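Local coordinates for major Capsid Protein VP1 (Chimpanzee polyomavirus Bob, PDB 6Y9I), which forms the pentameric building blocks of the polyomavirus capsid shell and probably engages glycan receptors on the host cell, at residues E47-H50 / H51-Y55; S217-G221 / L222-P226. All coordinates share one frame; numbering follows the deposited sequence.

Contact 1 (E47-H50 / H51-Y55)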
ATOM      1  N   GLU A  47       3.834  17.290  25.829  1.00 24.40           N
ATOM      2  CA  GLU A  47       3.030  18.460  26.236  1.00 24.99           C
ATOM      3  C   GLU A  47       2.225  18.910  25.015  1.00 25.14           C
ATOM      4  O   GLU A  47       2.609  18.586  23.878  1.00 24.23           O
ATOM      5  CB  GLU A  47       3.910  19.588  26.763  1.00 26.29           C
ATOM      6  CG  GLU A  47       3.144  20.825  27.159  1.00 28.90           C
ATOM      7  CD  GLU A  47       2.149  20.571  28.273  1.00 32.90           C
ATOM      8  OE1 GLU A  47       2.505  20.861  29.423  1.00 42.73           O
ATOM      9  OE2 GLU A  47       1.035  20.089  27.992  1.00 36.05           O
ATOM     10  N   VAL A  48       1.152  19.658  25.245  1.00 25.33           N
ATOM     11  CA  VAL A  48       0.286  20.183  24.156  1.00 25.82           C
ATOM     12  C   VAL A  48       1.117  21.100  23.244  1.00 25.84           C
ATOM     13  O   VAL A  48       1.960  21.844  23.765  1.00 25.78           O
ATOM     14  CB  VAL A  48      -0.936  20.892  24.754  1.00 27.51           C
ATOM     15  CG1 VAL A  48      -1.805  21.453  23.659  1.00 29.73           C
ATOM     16  CG2 VAL A  48      -1.743  19.974  25.650  1.00 29.85           C
ATOM     17  N   ILE A  49       0.865  21.055  21.935  1.00 24.29           N
ATOM     18  CA  ILE A  49       1.526  21.909  20.909  1.00 25.82           C
ATOM     19  C   ILE A  49       0.468  22.692  20.131  1.00 26.17           C
ATOM     20  O   ILE A  49      -0.525  22.094  19.613  1.00 24.54           O
ATOM     21  CB  ILE A  49       2.395  21.067  19.967  1.00 27.17           C
ATOM     22  CG1 ILE A  49       3.369  20.165  20.722  1.00 29.67           C
ATOM     23  CG2 ILE A  49       3.121  21.964  18.993  1.00 30.32           C
ATOM     24  CD1 ILE A  49       3.733  18.930  19.962  1.00 31.33           C
ATOM     25  N   HIS A  50       0.710  23.990  20.007  1.00 25.50           N
ATOM     26  CA  HIS A  50      -0.110  24.958  19.242  1.00 24.98           C
ATOM     27  C   HIS A  50       0.737  25.484  18.087  1.00 25.79           C
ATOM     28  O   HIS A  50       1.961  25.482  18.216  1.00 24.48           O
ATOM     29  CB  HIS A  50      -0.571  26.106  20.146  1.00 26.91           C
ATOM     30  CG  HIS A  50      -1.014  25.680  21.501  1.00 28.59           C
ATOM     31  ND1 HIS A  50      -0.112  25.417  22.516  1.00 33.88           N
ATOM     32  CD2 HIS A  50      -2.249  25.514  22.031  1.00 30.91           C
ATOM     33  CE1 HIS A  50      -0.780  25.087  23.617  1.00 32.61           C
ATOM     34  NE2 HIS A  50      -2.100  25.134  23.340  1.00 31.36           N
ATOM     35  N   HIS A  51       0.091  25.950  17.021  1.00 24.32           N
ATOM     36  CA  HIS A  51       0.721  26.356  15.743  1.00 25.36           C
ATOM     37  C   HIS A  51       1.803  27.431  15.939  1.00 25.51           C
ATOM     38  O   HIS A  51       2.736  27.416  15.147  1.00 26.56           O
ATOM     39  CB  HIS A  51      -0.343  26.814  14.752  1.00 26.03           C
ATOM     40  CG  HIS A  51      -1.062  28.048  15.176  1.00 27.43           C
ATOM     41  ND1 HIS A  51      -2.137  28.002  16.052  1.00 28.81           N
ATOM     42  CD2 HIS A  51      -0.883  29.341  14.842  1.00 26.76           C
ATOM     43  CE1 HIS A  51      -2.576  29.241  16.251  1.00 28.69           C
ATOM     44  NE2 HIS A  51      -1.821  30.071  15.528  1.00 28.12           N
ATOM     45  N   ALA A  52       1.670  28.340  16.909  1.00 25.83           N
ATOM     46  CA  ALA A  52       2.579  29.499  17.087  1.00 27.36           C
ATOM     47  C   ALA A  52       3.586  29.229  18.218  1.00 27.78           C
ATOM     48  O   ALA A  52       4.345  30.149  18.569  1.00 27.84           O
ATOM     49  CB  ALA A  52       1.783  30.753  17.351  1.00 27.44           C
ATOM     50  N   ASP A  53       3.587  28.026  18.788  1.00 25.89           N
ATOM     51  CA  ASP A  53       4.660  27.597  19.713  1.00 27.18           C
ATOM     52  C   ASP A  53       5.989  27.655  18.952  1.00 26.31           C
ATOM     53  O   ASP A  53       6.036  27.262  17.796  1.00 26.66           O
ATOM     54  CB  ASP A  53       4.295  26.258  20.360  1.00 26.93           C
ATOM     55  CG  ASP A  53       3.119  26.353  21.335  1.00 26.97           C
ATOM     56  OD1 ASP A  53       2.697  27.507  21.694  1.00 25.14           O
ATOM     57  OD2 ASP A  53       2.628  25.285  21.735  1.00 24.87           O
ATOM     58  N   GLY A  54       7.036  28.212  19.571  1.00 28.50           N
ATOM     59  CA  GLY A  54       8.346  28.455  18.935  1.00 26.21           C
ATOM     60  C   GLY A  54       8.362  29.758  18.147  1.00 26.62           C
ATOM     61  O   GLY A  54       9.412  30.100  17.597  1.00 28.80           O
ATOM     62  N   TYR A  55       7.245  30.482  18.091  1.00 28.82           N
ATOM     63  CA  TYR A  55       7.171  31.821  17.461  1.00 30.03           C
ATOM     64  C   TYR A  55       6.656  32.851  18.474  1.00 31.54           C
ATOM     65  O   TYR A  55       7.387  33.844  18.679  1.00 32.73           O
ATOM     66  CB  TYR A  55       6.331  31.833  16.183  1.00 31.90           C
ATOM     67  CG  TYR A  55       6.344  33.195  15.541  1.00 36.74           C
ATOM     68  CD1 TYR A  55       7.513  33.701  14.993  1.00 36.74           C
ATOM     69  CD2 TYR A  55       5.220  34.009  15.541  1.00 40.11           C
ATOM     70  CE1 TYR A  55       7.559  34.964  14.431  1.00 40.28           C
ATOM     71  CE2 TYR A  55       5.246  35.272  14.970  1.00 41.60           C
ATOM     72  CZ  TYR A  55       6.422  35.753  14.426  1.00 41.99           C
ATOM     73  OH  TYR A  55       6.450  36.990  13.853  1.00 52.69           O
TER
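Asp53 sets its carboxylate at the edge of the His50 ring, near the ring plane, so that one oxygen, OD2, takes both the ring nitrogen and the backbone amide of the same histidine. His50 ND1 lies 2.9 Å from Asp53 OD2 and reaches it on the syn side, a little out of the carboxylate plane. The amide follows a different path: His50 N, also 2.9 Å from Asp53 OD2, comes from well above the carboxylate, 62° out of its plane but over the same face as ND1. The planes of the His50 ring and the Asp53 carboxylate are turned 79° against each other. With chi1 at -42°, the His50 ring stays beside its own backbone N, and ND1 and N therefore point to a common acceptor. The ND1 bond holds the ring rotation and requires a hydrogen on ND1, whereas the bond from N anchors the carboxylate to the backbone; the negative charge would probably favour a protonated imidazole.

Gln63 NE2 supplies OD2 with a further donor, and Asn57 ND2 binds OD1, so both carboxylate oxygens are engaged. Ile49 CA also comes within 3.6 Å of Asp53 OD2. The backbone closes the loop through Asp53 N, which donates to His50 O at 3.1 Å. The His51 side chain leaves the turn at CB, 3.7 Å from His50 C, and its ND1 bonds to Gly122 O of a second subunit.

The result is a type I beta turn from His50 to Asp53, its first and last residues joined by a His-carboxylate hydrogen bond as well as by the main chain, within the long loop between strands 8-26 and 68-73 where one VP1 subunit meets the next in the pentamer.

Contact 2 (S217-G221 / L222-P226)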
ATOM      1  N   SER A 217      10.762   4.279   9.400  1.00 21.48           N
ATOM      2  CA  SER A 217       9.659   4.638   8.483  1.00 24.14           C
ATOM      3  C   SER A 217       8.966   5.845   9.072  1.00 20.85           C
ATOM      4  O   SER A 217       8.930   6.007  10.292  1.00 21.29           O
ATOM      5  CB  SER A 217       8.672   3.516   8.237  1.00 27.10           C
ATOM      6  OG  SER A 217       8.039   3.175   9.451  1.00 37.70           O
ATOM      7  N   PHE A 218       8.459   6.668   8.192  1.00 20.17           N
ATOM      8  CA  PHE A 218       7.699   7.872   8.546  1.00 20.02           C
ATOM      9  C   PHE A 218       6.468   7.876   7.639  1.00 19.29           C
ATOM     10  O   PHE A 218       6.630   7.715   6.446  1.00 17.20           O
ATOM     11  CB  PHE A 218       8.583   9.098   8.373  1.00 18.38           C
ATOM     12  CG  PHE A 218       7.799  10.374   8.493  1.00 20.18           C
ATOM     13  CD1 PHE A 218       7.221  10.714   9.694  1.00 21.23           C
ATOM     14  CD2 PHE A 218       7.596  11.197   7.406  1.00 20.74           C
ATOM     15  CE1 PHE A 218       6.464  11.863   9.811  1.00 23.17           C
ATOM     16  CE2 PHE A 218       6.837  12.344   7.520  1.00 20.15           C
ATOM     17  CZ  PHE A 218       6.305  12.691   8.729  1.00 22.84           C
ATOM     18  N   VAL A 219       5.294   8.071   8.225  1.00 20.74           N
ATOM     19  CA  VAL A 219       4.063   8.413   7.474  1.00 21.36           C
ATOM     20  C   VAL A 219       3.515   9.671   8.130  1.00 22.12           C
ATOM     21  O   VAL A 219       3.212   9.606   9.380  1.00 23.04           O
ATOM     22  CB  VAL A 219       3.047   7.265   7.497  1.00 21.65           C
ATOM     23  CG1 VAL A 219       1.806   7.608   6.682  1.00 26.22           C
ATOM     24  CG2 VAL A 219       3.644   5.957   7.050  1.00 22.77           C
ATOM     25  N   GLY A 220       3.451  10.760   7.362  1.00 19.57           N
ATOM     26  CA  GLY A 220       3.131  12.092   7.896  1.00 23.57           C
ATOM     27  C   GLY A 220       1.635  12.377   7.945  1.00 23.86           C
ATOM     28  O   GLY A 220       0.813  11.441   7.777  1.00 24.06           O
ATOM     29  N   GLY A 221       1.290  13.644   8.171  1.00 24.40           N
ATOM     30  CA  GLY A 221      -0.099  14.122   8.176  1.00 22.95           C
ATOM     31  C   GLY A 221      -0.711  14.046   9.564  1.00 24.58           C
ATOM     32  O   GLY A 221      -0.194  13.314  10.429  1.00 24.42           O
ATOM     33  N   LEU A 222      -1.813  14.748   9.775  1.00 24.04           N
ATOM     34  CA  LEU A 222      -2.513  14.760  11.083  1.00 25.59           C
ATOM     35  C   LEU A 222      -3.665  13.766  11.172  1.00 26.71           C
ATOM     36  O   LEU A 222      -4.034  13.467  12.310  1.00 28.30           O
ATOM     37  CB  LEU A 222      -3.008  16.173  11.354  1.00 26.52           C
ATOM     38  CG  LEU A 222      -1.945  17.058  11.992  1.00 27.47           C
ATOM     39  CD1 LEU A 222      -2.347  18.513  11.881  1.00 27.92           C
ATOM     40  CD2 LEU A 222      -1.737  16.665  13.450  1.00 29.18           C
ATOM     41  N   ASN A 223      -4.214  13.266  10.062  1.00 25.40           N
ATOM     42  CA  ASN A 223      -5.426  12.410  10.130  1.00 28.89           C
ATOM     43  C   ASN A 223      -5.149  11.017   9.561  1.00 27.51           C
ATOM     44  O   ASN A 223      -6.113  10.253   9.414  1.00 28.59           O
ATOM     45  CB  ASN A 223      -6.614  13.092   9.463  1.00 34.03           C
ATOM     46  CG  ASN A 223      -7.029  14.342  10.212  1.00 40.82           C
ATOM     47  OD1 ASN A 223      -6.996  15.427   9.653  1.00 47.34           O
ATOM     48  ND2 ASN A 223      -7.378  14.221  11.485  1.00 43.48           N
ATOM     49  N   THR A 224      -3.892  10.683   9.295  1.00 24.95           N
ATOM     50  CA  THR A 224      -3.488   9.414   8.646  1.00 25.96           C
ATOM     51  C   THR A 224      -3.692   8.244   9.608  1.00 25.55           C
ATOM     52  O   THR A 224      -3.276   8.300  10.743  1.00 23.92           O
ATOM     53  CB  THR A 224      -2.017   9.444   8.217  1.00 25.56           C
ATOM     54  OG1 THR A 224      -1.786  10.711   7.588  1.00 29.07           O
ATOM     55  CG2 THR A 224      -1.684   8.265   7.329  1.00 24.19           C
ATOM     56  N   PRO A 225      -4.293   7.123   9.176  1.00 25.07           N
ATOM     57  CA  PRO A 225      -4.396   5.923  10.012  1.00 27.83           C
ATOM     58  C   PRO A 225      -3.051   5.328  10.402  1.00 24.53           C
ATOM     59  O   PRO A 225      -2.242   5.034   9.529  1.00 24.62           O
ATOM     60  CB  PRO A 225      -5.070   4.900   9.078  1.00 25.81           C
ATOM     61  CG  PRO A 225      -5.813   5.751   8.104  1.00 27.68           C
ATOM     62  CD  PRO A 225      -4.897   6.929   7.855  1.00 26.69           C
ATOM     63  N   PRO A 226      -2.752   5.144  11.701  1.00 24.95           N
ATOM     64  CA  PRO A 226      -1.554   4.424  12.121  1.00 26.63           C
ATOM     65  C   PRO A 226      -1.604   2.992  11.592  1.00 24.75           C
ATOM     66  O   PRO A 226      -2.632   2.375  11.755  1.00 24.45           O
ATOM     67  CB  PRO A 226      -1.618   4.371  13.654  1.00 26.55           C
ATOM     68  CG  PRO A 226      -2.572   5.484  13.995  1.00 28.46           C
ATOM     69  CD  PRO A 226      -3.552   5.587  12.838  1.00 26.94           C
TER
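With chi1 at -45°, Thr224 places its hydroxyl beside its own backbone N and its methyl CG2 anti to it, so one branch serves a polar partner and the other an apolar one. Val219 contributes CG1, which its chi1 of -178° likewise sets anti to the backbone N. The two methyl branches meet at 3.6 Å, Val219 CG1 against Thr224 CG2, as the side chains lean obliquely over one another. Thr224 OG1 meanwhile donates to Gly220 O across 2.7 Å. That hydroxyl lies in the carbonyl plane, at a C=O...O angle of 147°, and ties Gly220, just past the strand, to Thr224 four residues on.

The arrangement marks where strand 212-219 of the VP1 beta-sandwich, the jelly-roll fold of polyomavirus coat proteins, runs out into a loop. Ser217, Phe218 and Val219 form an antiparallel ladder with a strand of a second subunit, carrying the sheet across the interface. Pro225 of that subunit packs on both Val219 and Thr224, extending their methyl contact between chains.

Two glycines carry the chain round. Gly221 has a positive phi, and its CA lies 3.9 Å from Thr224 OG1, close by the hydroxyl. At Gly220 the backbone N lies 3.7 Å above one face of the Phe218 ring, displaced toward its rim. The Leu222 side chain packs on Met130 and on Pro126 of the second subunit, while its CB stays 3.6 Å from Gly221 C.

Contact 1 closes about 160 residues before contact 2 opens, and the two occupy separate loops, their centres about 19 Å apart and their nearest atoms about 8 Å apart, so neither touches the other. What they share is the second subunit, which both reach from the same chain. Their means differ: residues 47-55 present a polar turn held by a shared carboxylate oxygen, whereas residues 217-226 carry the end of an intersubunit strand into a loop. Both thus lie at subunit interfaces. Residues 222-226 also reach a third subunit, through backbone bonds from Pro226 and packing of Pro225 and Pro226.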